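Local coordinates for putative snRNP Sm-like protein (Pyrococcus abyssi, PDB 1H64), which forms a heptameric Sm-fold ring and probably binds RNA, as related Sm and Sm-like proteins do, at residues S12-V17 with R28-Y34. Residues are numbered along the deposited sequence; the frame is centred on the assembly and turned at random.
Sequences SLDKDV and RGRLIGY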
ATOM      1  N   SER C  12     -25.498   9.537  -9.777  1.00 26.99           N
ATOM      2  CA  SER C  12     -24.967   9.450 -11.131  1.00 29.31           C
ATOM      3  C   SER C  12     -25.281   8.146 -11.853  1.00 29.75           C
ATOM      4  O   SER C  12     -24.763   7.905 -12.945  1.00 33.03           O
ATOM      5  CB  SER C  12     -23.445   9.663 -11.116  1.00 28.83           C
ATOM      6  OG  SER C  12     -23.094  10.907 -10.535  1.00 31.18           O
ATOM      7  N   LEU C  13     -26.104   7.290 -11.259  1.00 30.45           N
ATOM      8  CA  LEU C  13     -26.446   6.046 -11.933  1.00 32.64           C
ATOM      9  C   LEU C  13     -27.101   6.402 -13.265  1.00 36.45           C
ATOM     10  O   LEU C  13     -27.836   7.387 -13.355  1.00 32.97           O
ATOM     11  CB  LEU C  13     -27.397   5.198 -11.082  1.00 32.41           C
ATOM     12  CG  LEU C  13     -26.745   4.362  -9.969  1.00 29.46           C
ATOM     13  CD1 LEU C  13     -27.837   3.713  -9.126  1.00 29.10           C
ATOM     14  CD2 LEU C  13     -25.823   3.291 -10.567  1.00 26.49           C
ATOM     15  N   ASP C  14     -26.802   5.608 -14.291  1.00 38.81           N
ATOM     16  CA  ASP C  14     -27.326   5.799 -15.643  1.00 40.49           C
ATOM     17  C   ASP C  14     -26.865   7.096 -16.300  1.00 39.98           C
ATOM     18  O   ASP C  14     -27.439   7.531 -17.300  1.00 41.91           O
ATOM     19  CB  ASP C  14     -28.855   5.735 -15.631  1.00 45.03           C
ATOM     20  CG  ASP C  14     -29.367   4.441 -15.039  1.00 54.09           C
ATOM     21  OD1 ASP C  14     -28.982   3.362 -15.550  1.00 60.45           O
ATOM     22  OD2 ASP C  14     -30.147   4.497 -14.061  1.00 57.52           O
ATOM     23  N   LYS C  15     -25.826   7.712 -15.744  1.00 34.87           N
ATOM     24  CA  LYS C  15     -25.289   8.950 -16.296  1.00 35.46           C
ATOM     25  C   LYS C  15     -23.809   8.804 -16.665  1.00 34.13           C
ATOM     26  O   LYS C  15     -23.103   7.980 -16.087  1.00 34.13           O
ATOM     27  CB  LYS C  15     -25.470  10.093 -15.297  1.00 35.86           C
ATOM     28  CG  LYS C  15     -26.931  10.448 -15.066  1.00 41.32           C
ATOM     29  CD  LYS C  15     -27.108  11.798 -14.373  1.00 44.19           C
ATOM     30  CE  LYS C  15     -26.727  11.738 -12.905  1.00 49.02           C
ATOM     31  NZ  LYS C  15     -27.062  12.993 -12.168  1.00 49.34           N
ATOM     32  N   ASP C  16     -23.351   9.586 -17.640  1.00 32.93           N
ATOM     33  CA  ASP C  16     -21.953   9.540 -18.064  1.00 32.15           C
ATOM     34  C   ASP C  16     -21.065  10.089 -16.942  1.00 31.05           C
ATOM     35  O   ASP C  16     -21.389  11.103 -16.316  1.00 24.28           O
ATOM     36  CB  ASP C  16     -21.748  10.384 -19.337  1.00 36.08           C
ATOM     37  CG  ASP C  16     -20.323  10.290 -19.897  1.00 43.87           C
ATOM     38  OD1 ASP C  16     -19.945   9.228 -20.443  1.00 42.62           O
ATOM     39  OD2 ASP C  16     -19.571  11.287 -19.793  1.00 50.37           O
ATOM     40  N   VAL C  17     -19.959   9.404 -16.681  1.00 28.83           N
ATOM     41  CA  VAL C  17     -19.014   9.857 -15.665  1.00 26.03           C
ATOM     42  C   VAL C  17     -17.592   9.695 -16.164  1.00 27.49           C
ATOM     43  O   VAL C  17     -17.320   8.964 -17.133  1.00 29.08           O
ATOM     44  CB  VAL C  17     -19.115   9.050 -14.346  1.00 25.89           C
ATOM     45  CG1 VAL C  17     -20.496   9.227 -13.715  1.00 26.63           C
ATOM     46  CG2 VAL C  17     -18.836   7.582 -14.619  1.00 28.75           C
ATOM     47  N   ARG C  28     -14.142   6.600 -19.213  1.00 29.56           N
ATOM     48  CA  ARG C  28     -15.366   7.380 -19.353  1.00 32.82           C
ATOM     49  C   ARG C  28     -16.431   6.401 -19.795  1.00 29.48           C
ATOM     50  O   ARG C  28     -16.179   5.531 -20.629  1.00 30.17           O
ATOM     51  CB  ARG C  28     -15.205   8.510 -20.378  1.00 37.60           C
ATOM     52  CG  ARG C  28     -13.974   9.370 -20.145  1.00 45.30           C
ATOM     53  CD  ARG C  28     -14.180  10.806 -20.613  1.00 51.02           C
ATOM     54  NE  ARG C  28     -15.098  11.533 -19.735  1.00 56.74           N
ATOM     55  CZ  ARG C  28     -15.302  12.845 -19.782  1.00 55.76           C
ATOM     56  NH1 ARG C  28     -14.655  13.591 -20.666  1.00 59.42           N
ATOM     57  NH2 ARG C  28     -16.155  13.413 -18.942  1.00 58.63           N
ATOM     58  N   GLY C  29     -17.619   6.514 -19.209  1.00 31.49           N
ATOM     59  CA  GLY C  29     -18.693   5.611 -19.568  1.00 27.84           C
ATOM     60  C   GLY C  29     -19.944   5.925 -18.783  1.00 28.09           C
ATOM     61  O   GLY C  29     -19.983   6.899 -18.030  1.00 26.55           O
ATOM     62  N   ARG C  30     -20.979   5.119 -18.978  1.00 26.67           N
ATOM     63  CA  ARG C  30     -22.223   5.334 -18.268  1.00 30.16           C
ATOM     64  C   ARG C  30     -22.170   4.529 -16.969  1.00 24.46           C
ATOM     65  O   ARG C  30     -21.948   3.322 -16.988  1.00 23.07           O
ATOM     66  CB  ARG C  30     -23.411   4.881 -19.128  1.00 32.21           C
ATOM     67  CG  ARG C  30     -24.780   5.181 -18.519  1.00 36.58           C
ATOM     68  CD  ARG C  30     -25.900   4.895 -19.509  1.00 36.38           C
ATOM     69  NE  ARG C  30     -25.719   3.610 -20.172  1.00 41.84           N
ATOM     70  CZ  ARG C  30     -26.287   2.473 -19.791  1.00 40.79           C
ATOM     71  NH1 ARG C  30     -27.095   2.446 -18.738  1.00 45.08           N
ATOM     72  NH2 ARG C  30     -26.029   1.354 -20.456  1.00 42.35           N
ATOM     73  N   LEU C  31     -22.361   5.197 -15.843  1.00 27.28           N
ATOM     74  CA  LEU C  31     -22.334   4.483 -14.551  1.00 27.33           C
ATOM     75  C   LEU C  31     -23.560   3.588 -14.350  1.00 24.31           C
ATOM     76  O   LEU C  31     -24.686   4.073 -14.341  1.00 29.52           O
ATOM     77  CB  LEU C  31     -22.255   5.492 -13.398  1.00 22.22           C
ATOM     78  CG  LEU C  31     -22.109   4.911 -11.981  1.00 26.02           C
ATOM     79  CD1 LEU C  31     -20.714   4.265 -11.810  1.00 21.20           C
ATOM     80  CD2 LEU C  31     -22.295   6.032 -10.972  1.00 25.10           C
ATOM     81  N   ILE C  32     -23.362   2.279 -14.185  1.00 23.13           N
ATOM     82  CA  ILE C  32     -24.507   1.405 -13.973  1.00 26.64           C
ATOM     83  C   ILE C  32     -24.535   0.676 -12.625  1.00 27.96           C
ATOM     84  O   ILE C  32     -25.532   0.044 -12.284  1.00 29.10           O
ATOM     85  CB  ILE C  32     -24.645   0.355 -15.110  1.00 31.05           C
ATOM     86  CG1 ILE C  32     -23.345  -0.427 -15.292  1.00 33.61           C
ATOM     87  CG2 ILE C  32     -25.016   1.060 -16.415  1.00 33.71           C
ATOM     88  CD1 ILE C  32     -23.433  -1.519 -16.373  1.00 34.56           C
ATOM     89  N   GLY C  33     -23.452   0.769 -11.855  1.00 25.74           N
ATOM     90  CA  GLY C  33     -23.422   0.094 -10.564  1.00 24.15           C
ATOM     91  C   GLY C  33     -22.221   0.542  -9.754  1.00 26.18           C
ATOM     92  O   GLY C  33     -21.305   1.170 -10.291  1.00 24.22           O
ATOM     93  N   TYR C  34     -22.231   0.243  -8.456  1.00 23.62           N
ATOM     94  CA  TYR C  34     -21.129   0.634  -7.592  1.00 21.43           C
ATOM     95  C   TYR C  34     -21.319  -0.064  -6.252  1.00 22.21           C
ATOM     96  O   TYR C  34     -22.357  -0.665  -6.010  1.00 24.70           O
ATOM     97  CB  TYR C  34     -21.142   2.150  -7.375  1.00 18.26           C
ATOM     98  CG  TYR C  34     -22.316   2.661  -6.560  1.00 30.27           C
ATOM     99  CD1 TYR C  34     -22.226   2.795  -5.167  1.00 28.78           C
ATOM    100  CD2 TYR C  34     -23.531   2.979  -7.170  1.00 27.85           C
ATOM    101  CE1 TYR C  34     -23.316   3.225  -4.412  1.00 34.80           C
ATOM    102  CE2 TYR C  34     -24.626   3.412  -6.418  1.00 32.95           C
ATOM    103  CZ  TYR C  34     -24.512   3.532  -5.043  1.00 35.41           C
ATOM    104  OH  TYR C  34     -25.589   3.949  -4.293  1.00 37.59           O
TER
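Val17 and Gly29 form an antiparallel hydrogen-bonded pair, with Val17 N to Gly29 O at 2.8 Å; Asp16 and Arg30 form the adjoining non-hydrogen-bonded pair, and the hydrogen bonding continues into the type II turn from Ser12 to Lys15, where Leu31 N donates to Lys15 O almost straight (170°) and Asp14 N reaches Leu31 O at 2.6 Å. Both backbone polar groups of Leu31 are thus taken up by the turn. Its side chain leans into the same turn: with CG anti to the backbone N (chi1 -175°), CD2 comes to 3.8 Å from Ser12 CB, while Val17 CG1 meets Leu31 CB (4.1 Å), the two side chains crossing at a slant. Leu13 reaches on along strand 25-34 past Leu31, its CD2 lying 3.6 Å from Ile32 C and beside the edge of the Tyr34 ring. Arg30 lays its CG and CD along the backbone of Asp14, then bends at chi3 (46°) to bring NH1 to 3.8 Å from Asp14 OD1, a long salt bridge, with the oxygen at the guanidinium edge and the two planes nearly coplanar. A leucine in place of Arg30 would probably leave the Asp14 carboxylate without this charged mate. Beyond the two segments, Leu31 packs on Ile9 of helix 5-11 and on Val40 and Leu42 of strand 40-42. The contact fastens the turn between helix 5-11 and strand 16-21 onto strand 25-34, that strand's partner in the first hairpin of the Sm fold, and Tyr34 OH, bonded to His10 ND1, ties the helix to the same strand.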